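Local coordinates for putative aldo/keto reductase (Salmonella enterica subsp. enterica serovar Typhimurium, PDB 4R9O), which probably acts as an NADP-dependent oxidoreductase of the aldo/keto reductase family, with a TIM-barrel fold, at residues Arg107-Ser112 with Asp140-Ala145; Gln147-Ser152 with Arg156-Ser161; Ser234-Glu239 with Glu246-Ala251; Trp252-Pro257 with Glu277-Ser282. All coordinates share one frame; numbering follows the deposited sequence.

How the contacts relate
The four contacts form two pairs on opposite sides of the centre of one TIM barrel, and they follow one another along the chain. Contacts 1 and 2 have centres about 9 Å apart and share helix 139-151, which packs on helix 106-119 in contact 1 and on strand 155-161 in contact 2. Contacts 3 and 4, with centres about 10 Å apart, share helix 245-254, which packs on helix 227-240 and on the loop after helix 269-276. Between contacts 1 and 3 the centres are about 43 Å apart. Strand 155-161 ends at Ser161, a probable NADP(+)-binding residue; the side chains of Leu254 and Val248 each lie about 8 Å from those of two others, Cys214 and Leu220 respectively.

Contact 1 (Arg107-Ser112 with Asp140-Ala145); sequences RHIILS and DDVAEA
Ala145 packs its methyl group against Ile109 and Ile110, and this forms the dense part of the interface. Ala145 CB is 3.6 Å from Ile109 CG2 and 3.8 Å from Ile109 CB, while Ile110 CG1 comes up beside the same methyl at 3.9 Å. With CG1 of Ile109 set anti to the carbonyl carbon (chi1 -65°), the two branches divide the work. CG2 takes Ala145, and the extended CG1 arm carries CD1 to Val142, one helical turn before Ala145. There Ile109 CD1 rests 3.9 Å from Val142 CG2 and almost as near to Val142 CA, the two side chains crossing at about a right angle. The helix axes approach to 8.9 Å at a crossing angle of -32°, both chains running in broadly the same direction, and the small Ala145 sits at the point of nearest backbone approach, 5.8 Å between Ala145 CA and Ile110 CA. No hydrogen bond spans this apolar seam. On the looser side, Arg107, Asp141 and Glu144 hold their polar ends well clear of the opposite segment, and Glu144 faces solvent. Within helix 106-119, Ser112 OG donates to His108 O at 2.7 Å from one face of the carbonyl, while Ser112 N reaches it from the other. Outside the pair, Asp140 forms salt bridges with Arg174 and with Arg206 of a second subunit. Ile109 also touches Cys87 of strand 82-90. Helices 106-119 and 139-151 are consecutive members of the helical layer around the barrel, separated in sequence by strand 125-130.

Contact 2 (Gln147-Ser152 with Arg156-Ser161); sequences QHLHQS and RHFGVS
Phe158 directs one edge of its ring at the backbone and side-chain roots of Leu149 and His150. Its CE2 atom is 3.7 Å from His150 CB, and its CZ atom is 4.1 Å from Leu149 CB. His150 N also lies at this edge, close to the ring plane and 3.9 Å from Phe158 CZ, which makes the fit one of van der Waals packing against the turn of the helix. The chi1 of Phe158, -58°, puts CG beside the backbone N and extends the ring away from the strand to the helix. His150 adds a second layer on the outer side. Its CG is anti to the backbone N (chi1 -174°), which brings the imidazole back toward the start of the other segment. There His150 ND1 is 3.6 Å from Arg156 O. The oxygen stands at the rim of the imidazole, near its plane, yet no hydrogen bond is formed, and ND1 is buried by the contact without a polar partner in the model. Arg156 CB points away from the helix, and its guanidinium makes a cation-pi interaction with Tyr124. The contact therefore grades from a buried side at Leu149 and Phe158 to an exposed one at His150 and Arg156. The Phe158 ring is stacked with Phe146 and also meets Phe177, whose ring lies nearly parallel to it. In the barrel, this is the second half of the beta-alpha-beta unit in which helix 139-151 joins the parallel neighbours 125-130 and 155-161, the latter ending at the probable NADP(+)-binding Ser161.

Contact 3 (Ser234-Glu239 with Glu246-Ala251); sequences SVIAQE and EQVVYA
Ile236 and Ala237, adjacent in helix 227-240, receive the side chain of Val248 between them. Ahead of this pair, Ser234 CB points away from the opposite helix and its OG makes a weak hydrogen bond back to Arg230 O, and Val235 packs on Thr92 of a third subunit. Ile236 is the first to touch. Its CG2 branch, anti to the backbone N with CG1 at chi1 -72°, meets Val248 CG1 at 3.9 Å. It is this short branch, and not the longer arm, that makes the contact, and the two side chains cross at about a right angle. Ala237 follows with the closer packing: Val248 CG2 sits 3.7 Å from both Ala237 CA and Ala237 CB, and therefore lies against the bond between them. With a chi1 of 180°, Val248 spreads its two methyls so that CG1 serves Ile236 and CG2 serves Ala237. With only the Ala237 methyl as side chain at this point, the backbones are near, Ala237 CA 6.2 Å from Val248 CA. No hydrogen bond crosses the buried seam. Beyond it, Glu239 binds Arg290 and Gln287 of helix 285-296, a helix that also covers Ile236 through Arg290 and Ile291. A short turn separates these two consecutive helices, which lie in the connection from strand 210-212 to strand 261-264 of the TIM barrel. The probable NADP(+)-binding segment Trp212-Asp223 starts at the end of strand 210-212 and runs into this connection, and the side chain of its Leu220 is about 8 Å from that of Val248.

Contact 4 (Trp252-Pro257 with Glu277-Ser282); sequences WILRLP and EAETLS
The backbones of Leu254 and Glu279 stay well apart, 7.9 Å between their CA atoms, as the last turn of helix 245-254 faces a short 3-10 turn at 277-280. Leu254 bridges the gap almost by itself. Its chain is extended, with CD1 continuing away from CA (chi2 -179°), and this methyl settles against the peptide joining Ala278 to Glu279. CD1 of Leu254 is 4.2 Å from Ala278 O and equally far from Glu279 N. The flanking side chains add looser contacts: Ala278 CB lies 4.4 Å from Leu254 CD1, and Glu279 CG comes to 4.5 Å from it. Glu279 CB points away from the helix, and its carboxylate is committed outside the pair, OE1 in a salt bridge with Arg19 and OE2 accepting from Gln6 N. The turn has its own bracing. Thr280 OG1 donates to Glu277 O at 3.0 Å, and Thr280 N reaches that oxygen from the same face of the carbonyl. Leu281 N closes the next turn on Ala278 O at 3.1 Å. With 82 Å² buried in all, the contact is a light one, and Leu254 also packs on Arg19 and Phe20 of strand 16-23. Leu136 of a fourth subunit packs on Arg255 and Leu256. In this TIM barrel the linker between helix 269-276 and the C-terminal helix 285-296 packs against the end of helix 245-254, the helix that precedes strand 261-264.

Contact 1 (Arg107-Ser112 with Asp140-Ala145)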
loop_
_atom_site.group_PDB
_atom_site.type_symbol
_atom_site.label_atom_id
_atom_site.label_comp_id
_atom_site.label_asym_id
_atom_site.label_seq_id
_atom_site.Cartn_x
_atom_site.Cartn_y
_atom_site.Cartn_z
ATOM N N ARG C 107 26.593 24.588 13.106
ATOM C CA ARG C 107 27.224 24.752 14.408
ATOM C C ARG C 107 26.936 23.541 15.316
ATOM O O ARG C 107 27.808 23.109 16.077
ATOM C CB ARG C 107 26.790 26.067 15.075
ATOM C CG ARG C 107 27.405 26.245 16.462
ATOM C CD ARG C 107 27.143 27.606 17.119
ATOM N NE ARG C 107 26.988 27.459 18.571
ATOM C CZ ARG C 107 27.714 28.102 19.481
ATOM N NH1 ARG C 107 27.500 27.892 20.777
ATOM N NH2 ARG C 107 28.668 28.942 19.099
ATOM N N HIS C 108 25.743 22.966 15.209
ATOM C CA HIS C 108 25.433 21.744 15.952
ATOM C C HIS C 108 26.333 20.560 15.551
ATOM O O HIS C 108 26.768 19.780 16.399
ATOM C CB HIS C 108 23.968 21.352 15.757
ATOM C CG HIS C 108 23.599 20.063 16.427
ATOM N ND1 HIS C 108 23.338 19.974 17.776
ATOM C CD2 HIS C 108 23.457 18.810 15.931
ATOM C CE1 HIS C 108 23.052 18.721 18.086
ATOM N NE2 HIS C 108 23.115 17.995 16.984
ATOM N N ILE C 109 26.598 20.421 14.261
ATOM C CA ILE C 109 27.468 19.351 13.796
ATOM C C ILE C 109 28.866 19.542 14.390
ATOM O O ILE C 109 29.470 18.604 14.919
ATOM C CB ILE C 109 27.529 19.309 12.250
ATOM C CG1 ILE C 109 26.145 18.940 11.692
ATOM C CG2 ILE C 109 28.608 18.332 11.797
ATOM C CD1 ILE C 109 25.995 19.070 10.140
ATOM N N ILE C 110 29.360 20.773 14.333
ATOM C CA ILE C 110 30.681 21.069 14.860
ATOM C C ILE C 110 30.725 20.829 16.368
ATOM O O ILE C 110 31.640 20.183 16.866
ATOM C CB ILE C 110 31.095 22.518 14.542
ATOM C CG1 ILE C 110 31.255 22.688 13.025
ATOM C CG2 ILE C 110 32.368 22.902 15.299
ATOM C CD1 ILE C 110 31.709 24.060 12.600
ATOM N N LEU C 111 29.724 21.334 17.083
ATOM C CA LEU C 111 29.694 21.204 18.536
ATOM C C LEU C 111 29.499 19.746 18.958
ATOM O O LEU C 111 30.063 19.313 19.956
ATOM C CB LEU C 111 28.604 22.087 19.137
ATOM C CG LEU C 111 28.839 23.604 19.030
ATOM C CD1 LEU C 111 27.718 24.385 19.710
ATOM C CD2 LEU C 111 30.211 24.033 19.561
ATOM N N SER C 112 28.717 18.988 18.192
ATOM C CA SER C 112 28.542 17.556 18.471
ATOM C C SER C 112 29.843 16.765 18.346
ATOM O O SER C 112 30.171 15.955 19.211
ATOM C CB SER C 112 27.501 16.954 17.535
ATOM O OG SER C 112 26.231 17.518 17.792
ATOM N N ASP C 140 24.881 22.436 1.946
ATOM C CA ASP C 140 25.937 23.454 2.029
ATOM C C ASP C 140 26.414 23.637 3.464
ATOM O O ASP C 140 27.596 23.838 3.720
ATOM C CB ASP C 140 25.454 24.815 1.513
ATOM C CG ASP C 140 25.375 24.893 -0.002
ATOM O OD1 ASP C 140 25.893 23.989 -0.695
ATOM O OD2 ASP C 140 24.796 25.889 -0.495
ATOM N N ASP C 141 25.461 23.608 4.388
ATOM C CA ASP C 141 25.742 23.785 5.805
ATOM C C ASP C 141 26.516 22.604 6.372
ATOM O O ASP C 141 27.481 22.790 7.122
ATOM C CB ASP C 141 24.443 23.975 6.576
ATOM C CG ASP C 141 23.853 25.356 6.389
ATOM O OD1 ASP C 141 24.536 26.245 5.824
ATOM O OD2 ASP C 141 22.698 25.549 6.823
ATOM N N VAL C 142 26.087 21.394 6.015
ATOM C CA VAL C 142 26.789 20.181 6.417
ATOM C C VAL C 142 28.207 20.194 5.849
ATOM O O VAL C 142 29.165 19.909 6.565
ATOM C CB VAL C 142 26.041 18.910 5.950
ATOM C CG1 VAL C 142 26.818 17.630 6.334
ATOM C CG2 VAL C 142 24.628 18.895 6.530
ATOM N N ALA C 143 28.332 20.549 4.570
ATOM C CA ALA C 143 29.638 20.650 3.926
ATOM C C ALA C 143 30.548 21.643 4.648
ATOM O O ALA C 143 31.726 21.372 4.822
ATOM C CB ALA C 143 29.492 21.053 2.461
ATOM N N GLU C 144 30.018 22.793 5.050
ATOM C CA GLU C 144 30.831 23.754 5.803
ATOM C C GLU C 144 31.353 23.103 7.082
ATOM O O GLU C 144 32.538 23.192 7.388
ATOM C CB GLU C 144 30.043 25.019 6.148
ATOM C CG GLU C 144 29.774 25.956 4.972
ATOM C CD GLU C 144 29.011 27.208 5.380
ATOM O OE1 GLU C 144 28.129 27.640 4.607
ATOM O OE2 GLU C 144 29.296 27.769 6.464
ATOM N N ALA C 145 30.469 22.434 7.817
ATOM C CA ALA C 145 30.866 21.787 9.063
ATOM C C ALA C 145 31.939 20.731 8.801
ATOM O O ALA C 145 32.991 20.728 9.454
ATOM C CB ALA C 145 29.659 21.169 9.761
#

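Contact 2 (Gln147-Ser152 with Arg156-Ser161)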
loop_
_atom_site.group_PDB
_atom_site.type_symbol
_atom_site.label_atom_id
_atom_site.label_comp_id
_atom_site.label_asym_id
_atom_site.label_seq_id
_atom_site.Cartn_x
_atom_site.Cartn_y
_atom_site.Cartn_z
ATOM N N GLN C 147 33.930 20.440 6.246
ATOM C CA GLN C 147 35.146 21.155 5.841
ATOM C C GLN C 147 35.957 21.631 7.038
ATOM O O GLN C 147 37.183 21.478 7.083
ATOM C CB GLN C 147 34.822 22.374 4.967
ATOM C CG GLN C 147 34.345 22.077 3.553
ATOM C CD GLN C 147 34.621 20.657 3.137
ATOM O OE1 GLN C 147 33.761 19.783 3.257
ATOM N NE2 GLN C 147 35.830 20.411 2.647
ATOM N N HIS C 148 35.276 22.246 7.995
ATOM C CA HIS C 148 35.973 22.782 9.144
ATOM C C HIS C 148 36.607 21.664 9.966
ATOM O O HIS C 148 37.754 21.760 10.379
ATOM C CB HIS C 148 35.029 23.602 10.015
ATOM C CG HIS C 148 35.662 24.071 11.288
ATOM N ND1 HIS C 148 35.381 23.502 12.510
ATOM C CD2 HIS C 148 36.586 25.029 11.520
ATOM C CE1 HIS C 148 36.090 24.106 13.447
ATOM N NE2 HIS C 148 36.830 25.037 12.872
ATOM N N LEU C 149 35.845 20.608 10.205
ATOM C CA LEU C 149 36.307 19.481 11.014
ATOM C C LEU C 149 37.479 18.756 10.337
ATOM O O LEU C 149 38.401 18.264 10.999
ATOM C CB LEU C 149 35.148 18.506 11.263
ATOM C CG LEU C 149 34.188 18.770 12.428
ATOM C CD1 LEU C 149 33.759 20.210 12.501
ATOM C CD2 LEU C 149 32.955 17.886 12.331
ATOM N N HIS C 150 37.429 18.687 9.011
ATOM C CA HIS C 150 38.501 18.068 8.241
ATOM C C HIS C 150 39.756 18.944 8.234
ATOM O O HIS C 150 40.873 18.443 8.391
ATOM C CB HIS C 150 38.033 17.793 6.808
ATOM C CG HIS C 150 39.024 17.035 5.983
ATOM N ND1 HIS C 150 39.183 15.669 6.081
ATOM C CD2 HIS C 150 39.911 17.450 5.046
ATOM C CE1 HIS C 150 40.121 15.276 5.235
ATOM N NE2 HIS C 150 40.576 16.335 4.594
ATOM N N GLN C 151 39.562 20.250 8.069
ATOM C CA GLN C 151 40.669 21.211 8.053
ATOM C C GLN C 151 41.507 21.183 9.335
ATOM O O GLN C 151 42.700 21.436 9.290
ATOM C CB GLN C 151 40.144 22.639 7.823
ATOM C CG GLN C 151 39.897 23.421 9.120
ATOM C CD GLN C 151 40.193 24.900 9.023
ATOM O OE1 GLN C 151 41.342 25.306 8.835
ATOM N NE2 GLN C 151 39.154 25.722 9.174
ATOM N N SER C 152 40.882 20.872 10.466
ATOM C CA SER C 152 41.552 20.967 11.763
ATOM C C SER C 152 42.125 19.635 12.236
ATOM O O SER C 152 42.797 19.572 13.260
ATOM C CB SER C 152 40.583 21.503 12.812
ATOM O OG SER C 152 39.493 20.611 12.969
ATOM N N ARG C 156 38.691 12.634 10.296
ATOM C CA ARG C 156 39.430 12.164 9.130
ATOM C C ARG C 156 38.567 11.847 7.897
ATOM O O ARG C 156 38.991 12.092 6.768
ATOM C CB ARG C 156 40.247 10.934 9.508
ATOM C CG ARG C 156 41.390 11.274 10.466
ATOM C CD ARG C 156 42.342 10.112 10.717
ATOM N NE ARG C 156 43.438 10.546 11.587
ATOM C CZ ARG C 156 44.415 9.764 12.040
ATOM N NH1 ARG C 156 45.350 10.279 12.829
ATOM N NH2 ARG C 156 44.461 8.477 11.714
ATOM N N HIS C 157 37.385 11.274 8.109
ATOM C CA HIS C 157 36.507 10.871 7.005
ATOM C C HIS C 157 35.061 11.102 7.400
ATOM O O HIS C 157 34.754 11.277 8.576
ATOM C CB HIS C 157 36.718 9.400 6.641
ATOM C CG HIS C 157 38.149 9.047 6.351
ATOM N ND1 HIS C 157 38.708 9.193 5.104
ATOM C CD2 HIS C 157 39.129 8.570 7.157
ATOM C CE1 HIS C 157 39.977 8.811 5.144
ATOM N NE2 HIS C 157 40.255 8.434 6.380
ATOM N N PHE C 158 34.173 11.068 6.414
ATOM C CA PHE C 158 32.776 11.429 6.623
ATOM C C PHE C 158 31.853 10.473 5.878
ATOM O O PHE C 158 32.210 9.947 4.829
ATOM C CB PHE C 158 32.515 12.874 6.169
ATOM C CG PHE C 158 33.370 13.894 6.878
ATOM C CD1 PHE C 158 32.959 14.453 8.068
ATOM C CD2 PHE C 158 34.588 14.295 6.341
ATOM C CE1 PHE C 158 33.745 15.388 8.733
ATOM C CE2 PHE C 158 35.381 15.230 6.992
ATOM C CZ PHE C 158 34.962 15.772 8.199
ATOM N N GLY C 159 30.661 10.265 6.429
ATOM C CA GLY C 159 29.681 9.412 5.793
ATOM C C GLY C 159 28.296 9.752 6.279
ATOM O O GLY C 159 28.100 10.749 6.972
ATOM N N VAL C 160 27.336 8.915 5.915
ATOM C CA VAL C 160 25.952 9.094 6.315
ATOM C C VAL C 160 25.370 7.773 6.772
ATOM O O VAL C 160 26.022 6.720 6.670
ATOM C CB VAL C 160 25.080 9.642 5.162
ATOM C CG1 VAL C 160 25.585 11.001 4.712
ATOM C CG2 VAL C 160 25.064 8.642 3.994
ATOM N N SER C 161 24.135 7.836 7.265
ATOM C CA SER C 161 23.416 6.663 7.727
ATOM C C SER C 161 21.941 6.796 7.345
ATOM O O SER C 161 21.340 7.857 7.546
ATOM C CB SER C 161 23.581 6.488 9.240
ATOM O OG SER C 161 22.858 5.365 9.716
#

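Contact 3 (Ser234-Glu239 with Glu246-Ala251)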
loop_
_atom_site.group_PDB
_atom_site.type_symbol
_atom_site.label_atom_id
_atom_site.label_comp_id
_atom_site.label_asym_id
_atom_site.label_seq_id
_atom_site.Cartn_x
_atom_site.Cartn_y
_atom_site.Cartn_z
ATOM N N SER C 234 18.505 -23.086 11.140
ATOM C CA SER C 234 19.196 -24.169 11.844
ATOM C C SER C 234 19.447 -25.354 10.921
ATOM O O SER C 234 20.428 -26.076 11.086
ATOM C CB SER C 234 18.401 -24.633 13.064
ATOM O OG SER C 234 18.379 -23.634 14.062
ATOM N N VAL C 235 18.552 -25.550 9.957
ATOM C CA VAL C 235 18.714 -26.610 8.965
ATOM C C VAL C 235 19.899 -26.308 8.050
ATOM O O VAL C 235 20.721 -27.176 7.744
ATOM C CB VAL C 235 17.441 -26.783 8.109
ATOM C CG1 VAL C 235 17.647 -27.875 7.065
ATOM C CG2 VAL C 235 16.244 -27.099 8.995
ATOM N N ILE C 236 19.979 -25.061 7.606
ATOM C CA ILE C 236 21.075 -24.639 6.752
ATOM C C ILE C 236 22.387 -24.571 7.533
ATOM O O ILE C 236 23.458 -24.866 6.990
ATOM C CB ILE C 236 20.744 -23.295 6.083
ATOM C CG1 ILE C 236 19.671 -23.542 5.021
ATOM C CG2 ILE C 236 21.979 -22.660 5.478
ATOM C CD1 ILE C 236 19.142 -22.323 4.375
ATOM N N ALA C 237 22.299 -24.227 8.812
ATOM C CA ALA C 237 23.469 -24.277 9.687
ATOM C C ALA C 237 24.047 -25.687 9.707
ATOM O O ALA C 237 25.243 -25.876 9.470
ATOM C CB ALA C 237 23.117 -23.828 11.090
ATOM N N GLN C 238 23.195 -26.675 9.971
ATOM C CA GLN C 238 23.629 -28.077 9.988
ATOM C C GLN C 238 24.280 -28.480 8.672
ATOM O O GLN C 238 25.319 -29.137 8.665
ATOM C CB GLN C 238 22.455 -29.009 10.290
ATOM C CG GLN C 238 21.909 -28.878 11.703
ATOM C CD GLN C 238 20.710 -29.780 11.958
ATOM O OE1 GLN C 238 19.991 -30.160 11.028
ATOM N NE2 GLN C 238 20.491 -30.134 13.223
ATOM N N GLU C 239 23.674 -28.072 7.560
ATOM C CA GLU C 239 24.234 -28.341 6.237
ATOM C C GLU C 239 25.643 -27.774 6.092
ATOM O O GLU C 239 26.473 -28.341 5.393
ATOM C CB GLU C 239 23.339 -27.754 5.144
ATOM C CG GLU C 239 21.982 -28.417 5.011
ATOM C CD GLU C 239 21.114 -27.746 3.961
ATOM O OE1 GLU C 239 19.976 -28.211 3.751
ATOM O OE2 GLU C 239 21.571 -26.754 3.350
ATOM N N GLU C 246 23.537 -17.514 13.998
ATOM C CA GLU C 246 24.087 -16.166 13.828
ATOM C C GLU C 246 25.125 -16.167 12.724
ATOM O O GLU C 246 25.201 -15.236 11.930
ATOM C CB GLU C 246 24.730 -15.640 15.119
ATOM C CG GLU C 246 23.791 -15.471 16.292
ATOM C CD GLU C 246 23.800 -16.676 17.217
ATOM O OE1 GLU C 246 23.660 -17.815 16.718
ATOM O OE2 GLU C 246 23.951 -16.482 18.443
ATOM N N GLN C 247 25.938 -17.219 12.696
ATOM C CA GLN C 247 26.941 -17.378 11.649
ATOM C C GLN C 247 26.325 -17.413 10.269
ATOM O O GLN C 247 26.866 -16.845 9.327
ATOM C CB GLN C 247 27.740 -18.653 11.868
ATOM C CG GLN C 247 28.772 -18.494 12.909
ATOM C CD GLN C 247 29.336 -19.809 13.361
ATOM O OE1 GLN C 247 29.681 -19.974 14.529
ATOM N NE2 GLN C 247 29.433 -20.763 12.437
ATOM N N VAL C 248 25.205 -18.114 10.156
ATOM C CA VAL C 248 24.523 -18.249 8.876
ATOM C C VAL C 248 23.989 -16.887 8.425
ATOM O O VAL C 248 24.203 -16.484 7.291
ATOM C CB VAL C 248 23.379 -19.282 8.955
ATOM C CG1 VAL C 248 22.662 -19.406 7.605
ATOM C CG2 VAL C 248 23.930 -20.638 9.401
ATOM N N VAL C 249 23.325 -16.170 9.326
ATOM C CA VAL C 249 22.798 -14.841 9.006
ATOM C C VAL C 249 23.915 -13.871 8.602
ATOM O O VAL C 249 23.789 -13.162 7.611
ATOM C CB VAL C 249 22.017 -14.243 10.188
ATOM C CG1 VAL C 249 21.616 -12.795 9.895
ATOM C CG2 VAL C 249 20.797 -15.101 10.507
ATOM N N TYR C 250 25.007 -13.832 9.362
ATOM C CA TYR C 250 26.131 -12.957 9.002
ATOM C C TYR C 250 26.704 -13.327 7.624
ATOM O O TYR C 250 27.047 -12.450 6.824
ATOM C CB TYR C 250 27.231 -13.013 10.074
ATOM C CG TYR C 250 26.883 -12.268 11.355
ATOM C CD1 TYR C 250 26.357 -10.980 11.316
ATOM C CD2 TYR C 250 27.074 -12.857 12.598
ATOM C CE1 TYR C 250 26.034 -10.298 12.493
ATOM C CE2 TYR C 250 26.752 -12.194 13.773
ATOM C CZ TYR C 250 26.235 -10.916 13.718
ATOM O OH TYR C 250 25.924 -10.268 14.894
ATOM N N ALA C 251 26.808 -14.627 7.356
ATOM C CA ALA C 251 27.332 -15.117 6.085
ATOM C C ALA C 251 26.420 -14.671 4.948
ATOM O O ALA C 251 26.882 -14.310 3.867
ATOM C CB ALA C 251 27.471 -16.644 6.112
#

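Contact 4 (Trp252-Pro257 with Glu277-Ser282)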
loop_
_atom_site.group_PDB
_atom_site.type_symbol
_atom_site.label_atom_id
_atom_site.label_comp_id
_atom_site.label_asym_id
_atom_site.label_seq_id
_atom_site.Cartn_x
_atom_site.Cartn_y
_atom_site.Cartn_z
ATOM N N TRP C 252 25.119 -14.668 5.224
ATOM C CA TRP C 252 24.098 -14.259 4.265
ATOM C C TRP C 252 24.260 -12.793 3.864
ATOM O O TRP C 252 24.108 -12.430 2.692
ATOM C CB TRP C 252 22.710 -14.493 4.869
ATOM C CG TRP C 252 21.551 -14.240 3.946
ATOM C CD1 TRP C 252 20.925 -15.158 3.152
ATOM C CD2 TRP C 252 20.864 -12.996 3.740
ATOM N NE1 TRP C 252 19.903 -14.562 2.453
ATOM C CE2 TRP C 252 19.843 -13.234 2.796
ATOM C CE3 TRP C 252 21.029 -11.699 4.246
ATOM C CZ2 TRP C 252 18.977 -12.231 2.358
ATOM C CZ3 TRP C 252 20.163 -10.694 3.808
ATOM C CH2 TRP C 252 19.155 -10.970 2.869
ATOM N N ILE C 253 24.549 -11.958 4.859
ATOM C CA ILE C 253 24.782 -10.532 4.661
ATOM C C ILE C 253 26.092 -10.276 3.908
ATOM O O ILE C 253 26.146 -9.463 2.982
ATOM C CB ILE C 253 24.815 -9.801 6.023
ATOM C CG1 ILE C 253 23.415 -9.762 6.640
ATOM C CG2 ILE C 253 25.385 -8.395 5.884
ATOM C CD1 ILE C 253 23.396 -9.191 8.045
ATOM N N LEU C 254 27.148 -10.978 4.312
ATOM C CA LEU C 254 28.454 -10.852 3.666
ATOM C C LEU C 254 28.423 -11.223 2.184
ATOM O O LEU C 254 29.255 -10.757 1.407
ATOM C CB LEU C 254 29.493 -11.740 4.364
ATOM C CG LEU C 254 29.941 -11.389 5.784
ATOM C CD1 LEU C 254 30.987 -12.401 6.241
ATOM C CD2 LEU C 254 30.494 -9.971 5.852
ATOM N N ARG C 255 27.484 -12.091 1.815
ATOM C CA ARG C 255 27.373 -12.592 0.443
ATOM C C ARG C 255 26.914 -11.495 -0.530
ATOM O O ARG C 255 27.134 -11.595 -1.737
ATOM C CB ARG C 255 26.411 -13.791 0.407
ATOM C CG ARG C 255 26.215 -14.454 -0.965
ATOM C CD ARG C 255 27.537 -14.905 -1.563
ATOM N NE ARG C 255 27.373 -15.466 -2.907
ATOM C CZ ARG C 255 27.304 -14.735 -4.017
ATOM N NH1 ARG C 255 27.174 -15.333 -5.196
ATOM N NH2 ARG C 255 27.367 -13.405 -3.951
ATOM N N LEU C 256 26.289 -10.444 -0.001
ATOM C CA LEU C 256 25.806 -9.342 -0.834
ATOM C C LEU C 256 26.946 -8.670 -1.594
ATOM O O LEU C 256 28.011 -8.429 -1.035
ATOM C CB LEU C 256 25.071 -8.305 0.014
ATOM C CG LEU C 256 23.764 -8.775 0.671
ATOM C CD1 LEU C 256 23.137 -7.654 1.500
ATOM C CD2 LEU C 256 22.788 -9.261 -0.386
ATOM N N PRO C 257 26.718 -8.348 -2.879
ATOM C CA PRO C 257 27.773 -7.753 -3.713
ATOM C C PRO C 257 28.108 -6.284 -3.374
ATOM O O PRO C 257 29.083 -5.763 -3.912
ATOM C CB PRO C 257 27.208 -7.881 -5.129
ATOM C CG PRO C 257 25.733 -7.917 -4.940
ATOM C CD PRO C 257 25.488 -8.623 -3.644
ATOM N N GLU C 277 33.369 -16.149 12.715
ATOM C CA GLU C 277 33.490 -17.422 12.014
ATOM C C GLU C 277 32.691 -17.450 10.704
ATOM O O GLU C 277 32.873 -18.350 9.882
ATOM C CB GLU C 277 33.048 -18.568 12.928
ATOM C CG GLU C 277 33.946 -18.752 14.151
ATOM C CD GLU C 277 33.527 -19.917 15.031
ATOM O OE1 GLU C 277 34.222 -20.179 16.038
ATOM O OE2 GLU C 277 32.506 -20.567 14.723
ATOM N N ALA C 278 31.815 -16.466 10.503
ATOM C CA ALA C 278 31.033 -16.396 9.271
ATOM C C ALA C 278 31.910 -16.144 8.044
ATOM O O ALA C 278 31.551 -16.543 6.939
ATOM C CB ALA C 278 29.958 -15.325 9.381
ATOM N N GLU C 279 33.056 -15.494 8.241
ATOM C CA GLU C 279 34.003 -15.229 7.153
ATOM C C GLU C 279 34.441 -16.494 6.403
ATOM O O GLU C 279 34.842 -16.416 5.240
ATOM C CB GLU C 279 35.253 -14.506 7.682
ATOM C CG GLU C 279 35.075 -13.005 7.934
ATOM C CD GLU C 279 36.322 -12.179 7.597
ATOM O OE1 GLU C 279 36.787 -12.230 6.434
ATOM O OE2 GLU C 279 36.832 -11.471 8.492
ATOM N N THR C 280 34.372 -17.650 7.063
ATOM C CA THR C 280 34.854 -18.899 6.466
ATOM C C THR C 280 33.732 -19.818 5.955
ATOM O O THR C 280 33.996 -20.913 5.456
ATOM C CB THR C 280 35.718 -19.691 7.470
ATOM O OG1 THR C 280 34.917 -20.091 8.590
ATOM C CG2 THR C 280 36.881 -18.840 7.955
ATOM N N LEU C 281 32.488 -19.366 6.083
ATOM C CA LEU C 281 31.323 -20.146 5.680
ATOM C C LEU C 281 31.060 -20.084 4.169
ATOM O O LEU C 281 31.062 -19.006 3.574
ATOM C CB LEU C 281 30.084 -19.656 6.432
ATOM C CG LEU C 281 29.523 -20.536 7.545
ATOM C CD1 LEU C 281 30.588 -20.843 8.578
ATOM C CD2 LEU C 281 28.320 -19.858 8.193
ATOM N N SER C 282 30.812 -21.248 3.572
ATOM C CA SER C 282 30.559 -21.362 2.136
ATOM C C SER C 282 29.066 -21.351 1.820
ATOM O O SER C 282 28.491 -22.385 1.495
ATOM C CB SER C 282 31.181 -22.651 1.582
ATOM O OG SER C 282 32.505 -22.827 2.044
#